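Local coordinates for protein 4-hydroxybutyrate CoA-transferase (Porphyromonas gingivalis, PDB 3D3U) that probably transfers coenzyme A between carboxylic acids such as acetate and 4-hydroxybutyrate, at residues E5-R10 and I177-E182; V124-E129 and A154-Q159. One frame throughout, in Å; residues are numbered along the deposited sequence.

How the interactions relate
Both interactions lie within the N-terminal acetyl-CoA hydrolase/transferase domain, and their centres are about 9 Å apart. They share the six-stranded parallel sheet. Interaction 2 joins strands 119-125 and 151-157. Interaction 1 sets helix 4-10 against the next strand, 176-180, one of the two outermost strands of the sheet within this chain. Along the chain the order is 5-10, 124-129, 154-159, 177-182, so interaction 2 is nested inside interaction 1. The two meet directly: V180 N probably bonds to V156 O, and N157 ND2 to E182 O. The first helix of the chain is thus tied to the sheet's edge, next to the strand pair of interaction 2.

Interaction 1. Residues E5-R10 and I177-E182; sequences ELYRQR and IIEVDE
Y7 and R8 reach from the helix to the carboxylate of E179, one to each oxygen. This joins the N-terminal helix 4-10 to strand 176-180, an outermost strand, within this chain, of the parallel sheet in a Rossmann-like domain. Y7 OH donates to E179 OE2 at 2.5 Å. OE2 sits at the edge of the tyrosine ring, near its plane, but the hydroxyl meets it from above the carboxylate plane. Ring and carboxylate planes are 61° apart. R8 makes a salt bridge to the other oxygen, NH2 to E179 OE1 at 2.5 Å. OE1 lies over one face of the guanidinium, and R8 CZ is 3.1 Å from E179 OE1. The two side chains cross at about a right angle. The CB of R8 points away from the strand, but the chain bends at chi2 and chi3 and its end comes nearer.

Y7 has CG anti to the backbone N (chi1 -173°), beside the carbonyl carbon, and the end of its ring comes nearer the strand. The ring also touches I177, with CD1 of Y7 4.3 Å from CD1 of I177. The methyl meets the ring obliquely. I177 CD1 also packs on R10 CB, at 4.2 Å.

Further out, the axes of the helix segment 5-10 and strand segment 177-180 come within 8.8 Å, and their directions differ by 98°. Y7 also rests on V156 of the neighbouring strand and on I171. K158 NZ makes a long, weak ion pair with E179 OE2. The backbones are joined as well: I177 N donates to R10 O at 2.9 Å.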
# COMPACT_ATOMS: atom_id res chain seq x y z
N GLU A 5 31.04 14.24 9.18
CA GLU A 5 31.90 13.85 10.24
C GLU A 5 31.07 13.06 11.26
O GLU A 5 31.54 12.13 11.90
CB GLU A 5 32.61 15.05 10.81
CG GLU A 5 33.71 14.73 11.83
CD GLU A 5 34.88 13.80 11.37
OE1 GLU A 5 34.80 12.98 10.36
OE2 GLU A 5 35.94 13.87 12.08
N LEU A 6 29.78 13.38 11.35
CA LEU A 6 28.81 12.51 12.04
C LEU A 6 28.51 11.21 11.28
O LEU A 6 28.36 10.16 11.89
CB LEU A 6 27.48 13.22 12.22
CG LEU A 6 27.03 13.12 13.63
CD1 LEU A 6 28.14 13.90 14.25
CD2 LEU A 6 25.69 13.81 13.67
N TYR A 7 28.40 11.31 9.96
CA TYR A 7 28.16 10.15 9.17
C TYR A 7 29.23 9.20 9.59
O TYR A 7 28.93 8.07 9.95
CB TYR A 7 28.32 10.46 7.70
CG TYR A 7 27.92 9.34 6.76
CD1 TYR A 7 26.64 9.31 6.23
CD2 TYR A 7 28.81 8.33 6.36
CE1 TYR A 7 26.26 8.37 5.38
CE2 TYR A 7 28.43 7.37 5.48
CZ TYR A 7 27.13 7.40 4.99
OH TYR A 7 26.59 6.44 4.11
N ARG A 8 30.48 9.67 9.59
CA ARG A 8 31.58 8.80 9.88
C ARG A 8 31.42 8.28 11.29
O ARG A 8 31.54 7.12 11.48
CB ARG A 8 32.97 9.40 9.50
CG ARG A 8 33.41 9.08 8.05
CD ARG A 8 33.32 7.49 7.75
NE ARG A 8 32.76 7.07 6.42
CZ ARG A 8 32.75 5.79 5.88
NH1 ARG A 8 33.26 4.75 6.58
NH2 ARG A 8 32.22 5.57 4.65
N GLN A 9 31.09 9.11 12.27
CA GLN A 9 31.15 8.64 13.67
C GLN A 9 30.04 7.59 14.08
O GLN A 9 30.10 7.01 15.21
CB GLN A 9 31.23 9.85 14.64
CG GLN A 9 30.93 9.56 16.17
CD GLN A 9 30.02 10.67 16.88
OE1 GLN A 9 30.46 11.85 17.01
NE2 GLN A 9 28.76 10.30 17.32
N ARG A 10 29.05 7.33 13.20
CA ARG A 10 27.84 6.52 13.55
C ARG A 10 27.69 5.31 12.66
O ARG A 10 26.76 4.50 12.81
CB ARG A 10 26.59 7.38 13.35
CG ARG A 10 26.01 8.15 14.60
CD ARG A 10 25.68 9.61 14.28
NE ARG A 10 24.58 10.19 15.02
CZ ARG A 10 24.69 10.72 16.21
NH1 ARG A 10 25.84 10.75 16.91
NH2 ARG A 10 23.61 11.21 16.75
N ILE A 177 24.45 3.55 11.43
CA ILE A 177 24.24 3.56 9.99
C ILE A 177 24.98 2.39 9.48
O ILE A 177 26.14 2.22 9.80
CB ILE A 177 24.85 4.85 9.37
CG1 ILE A 177 24.03 6.05 9.71
CG2 ILE A 177 25.01 4.77 7.80
CD1 ILE A 177 24.84 7.18 9.51
N ILE A 178 24.34 1.63 8.63
CA ILE A 178 24.93 0.44 8.10
C ILE A 178 25.00 0.71 6.61
O ILE A 178 24.05 0.41 5.88
CB ILE A 178 24.01 -0.69 8.36
CG1 ILE A 178 23.94 -0.88 9.86
CG2 ILE A 178 24.55 -1.93 7.84
CD1 ILE A 178 22.64 -1.50 10.37
N GLU A 179 26.10 1.31 6.14
CA GLU A 179 26.16 1.60 4.69
C GLU A 179 26.11 0.35 3.89
O GLU A 179 26.93 -0.51 4.08
CB GLU A 179 27.34 2.44 4.19
CG GLU A 179 28.51 2.67 5.05
CD GLU A 179 29.03 4.04 4.71
OE1 GLU A 179 30.05 4.49 5.27
OE2 GLU A 179 28.40 4.68 3.84
N VAL A 180 25.14 0.23 3.00
CA VAL A 180 25.22 -0.81 2.05
C VAL A 180 24.86 -0.47 0.67
O VAL A 180 24.53 0.66 0.32
CB VAL A 180 24.49 -2.07 2.51
CG1 VAL A 180 25.46 -2.86 3.51
CG2 VAL A 180 23.08 -1.81 3.07
N ASP A 181 25.04 -1.50 -0.11
CA ASP A 181 24.78 -1.51 -1.50
C ASP A 181 24.24 -2.89 -2.04
O ASP A 181 24.87 -3.98 -1.86
CB ASP A 181 26.00 -1.06 -2.24
CG ASP A 181 25.68 -0.84 -3.66
OD1 ASP A 181 24.56 -1.26 -4.03
OD2 ASP A 181 26.42 -0.27 -4.46
N GLU A 182 23.03 -2.83 -2.59
CA GLU A 182 22.20 -4.01 -2.80
C GLU A 182 20.84 -3.58 -3.42
O GLU A 182 20.20 -2.66 -2.92
CB GLU A 182 22.06 -4.89 -1.53
CG GLU A 182 23.04 -6.08 -1.45
CD GLU A 182 22.38 -7.53 -1.20
OE1 GLU A 182 21.33 -7.73 -0.42
OE2 GLU A 182 22.95 -8.55 -1.79

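Interaction 2. Residues V124-E129 and A154-Q159; sequences VSTPNE and AEVNKQ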
# COMPACT_ATOMS: atom_id res chain seq x y z
N VAL A 124 17.00 3.55 4.43
CA VAL A 124 16.91 4.73 3.53
C VAL A 124 17.91 4.76 2.44
O VAL A 124 18.71 3.82 2.28
CB VAL A 124 17.17 5.97 4.30
CG1 VAL A 124 16.05 6.11 5.31
CG2 VAL A 124 18.55 5.82 5.06
N SER A 125 17.94 5.91 1.75
CA SER A 125 18.82 6.17 0.61
C SER A 125 20.04 7.04 0.98
O SER A 125 20.14 7.59 2.11
CB SER A 125 18.08 7.02 -0.36
OG SER A 125 18.43 8.39 -0.09
N THR A 126 20.97 7.22 0.02
CA THR A 126 22.11 8.09 0.32
C THR A 126 21.64 9.55 0.52
O THR A 126 20.86 10.06 -0.30
CB THR A 126 23.17 8.01 -0.74
OG1 THR A 126 22.58 7.88 -2.04
CG2 THR A 126 23.95 6.72 -0.57
N PRO A 127 22.15 10.20 1.57
CA PRO A 127 21.80 11.60 1.90
C PRO A 127 22.36 12.51 0.90
O PRO A 127 23.22 12.14 0.11
CB PRO A 127 22.56 11.89 3.19
CG PRO A 127 23.72 10.93 3.21
CD PRO A 127 23.19 9.66 2.46
N ASN A 128 21.86 13.73 0.93
CA ASN A 128 21.99 14.64 -0.18
C ASN A 128 22.93 15.69 0.40
O ASN A 128 23.48 15.49 1.47
CB ASN A 128 20.63 15.23 -0.54
CG ASN A 128 20.17 16.24 0.48
OD1 ASN A 128 20.98 16.79 1.20
ND2 ASN A 128 18.89 16.49 0.54
N GLU A 129 23.06 16.83 -0.29
CA GLU A 129 24.14 17.78 0.02
C GLU A 129 24.00 18.40 1.44
O GLU A 129 24.99 18.94 1.99
CB GLU A 129 24.17 18.85 -1.05
CG GLU A 129 25.43 19.65 -1.10
CD GLU A 129 25.28 20.85 -2.02
OE1 GLU A 129 26.25 21.67 -2.11
OE2 GLU A 129 24.17 20.97 -2.64
N ALA A 154 19.47 2.77 10.49
CA ALA A 154 19.09 2.92 9.11
C ALA A 154 20.12 2.22 8.22
O ALA A 154 21.31 2.50 8.38
CB ALA A 154 19.08 4.32 8.77
N GLU A 155 19.70 1.37 7.27
CA GLU A 155 20.65 0.81 6.39
C GLU A 155 20.71 1.82 5.32
O GLU A 155 19.74 2.13 4.70
CB GLU A 155 20.12 -0.48 5.76
CG GLU A 155 19.97 -1.70 6.67
CD GLU A 155 19.31 -2.96 5.97
OE1 GLU A 155 18.95 -3.94 6.74
OE2 GLU A 155 19.16 -3.06 4.69
N VAL A 156 21.87 2.36 5.09
CA VAL A 156 22.02 3.35 4.01
C VAL A 156 22.28 2.74 2.60
O VAL A 156 23.34 2.18 2.32
CB VAL A 156 23.03 4.43 4.39
CG1 VAL A 156 23.30 5.37 3.18
CG2 VAL A 156 22.48 5.17 5.62
N ASN A 157 21.29 2.81 1.74
CA ASN A 157 21.42 2.05 0.58
C ASN A 157 21.70 2.92 -0.64
O ASN A 157 20.93 3.86 -1.02
CB ASN A 157 20.25 1.14 0.42
CG ASN A 157 20.52 0.04 -0.56
OD1 ASN A 157 21.49 0.12 -1.36
ND2 ASN A 157 19.65 -0.98 -0.57
N LYS A 158 22.89 2.63 -1.21
CA LYS A 158 23.36 3.28 -2.45
C LYS A 158 22.40 3.01 -3.62
O LYS A 158 22.32 3.82 -4.52
CB LYS A 158 24.85 3.00 -2.77
CG LYS A 158 25.74 3.99 -1.94
CD LYS A 158 27.25 4.18 -2.31
CE LYS A 158 28.04 5.01 -1.21
NZ LYS A 158 27.45 4.79 0.20
N GLN A 159 21.64 1.91 -3.53
CA GLN A 159 20.62 1.59 -4.51
C GLN A 159 19.21 2.18 -4.20
O GLN A 159 18.37 2.27 -5.12
CB GLN A 159 20.49 0.07 -4.62
CG GLN A 159 20.62 -0.52 -6.01
CD GLN A 159 21.95 -1.14 -6.12
OE1 GLN A 159 22.13 -2.26 -6.65
NE2 GLN A 159 22.94 -0.43 -5.54
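V124 has CG1 beside the backbone N (chi1 -65°) and anti to the carbonyl carbon. Its CG2 therefore falls between the backbone N and the carbonyl carbon, and this is the methyl that touches the other strand. V156 has CG1 anti to its backbone N (chi1 173°), and its CG2 lies anti to the carbonyl carbon. V124 CG2 and V156 CG2 meet at 4.0 Å, with the side chains set obliquely. V124 CG2 also packs on A154 CB, at 4.0 Å. The other methyl of V156, CG1, faces the loop after the first strand. V156 CG1 lies 4.0 Å from T126 CG2 and also touches P127 CD.

Strands 119-125 and 151-157 are neighbours in the parallel sheet. Helix 142-148 lies between them in sequence, so the connection is a beta-alpha-beta crossover that also carries the short strand 132-134. At their C-terminal ends the bonding is loose, and N157 N donates to V124 O at 2.8 Å, with a fairly straight N-H...O angle of 159°. One residue on, S125 CA makes a CA-H...O contact with N157 O at 3.5 Å. The chains then diverge into loops, where T126 CG2 still touches K158 CG at 3.5 Å. These two side chains cross at about a right angle.

E155 is held by R39 and by F40 N. N157 OD1 takes the backbone N of Q159 at 2.8 Å, forming an Asx turn. In the other segment, S125 OG donates to T126 O at 3.0 Å, from above the carbonyl plane.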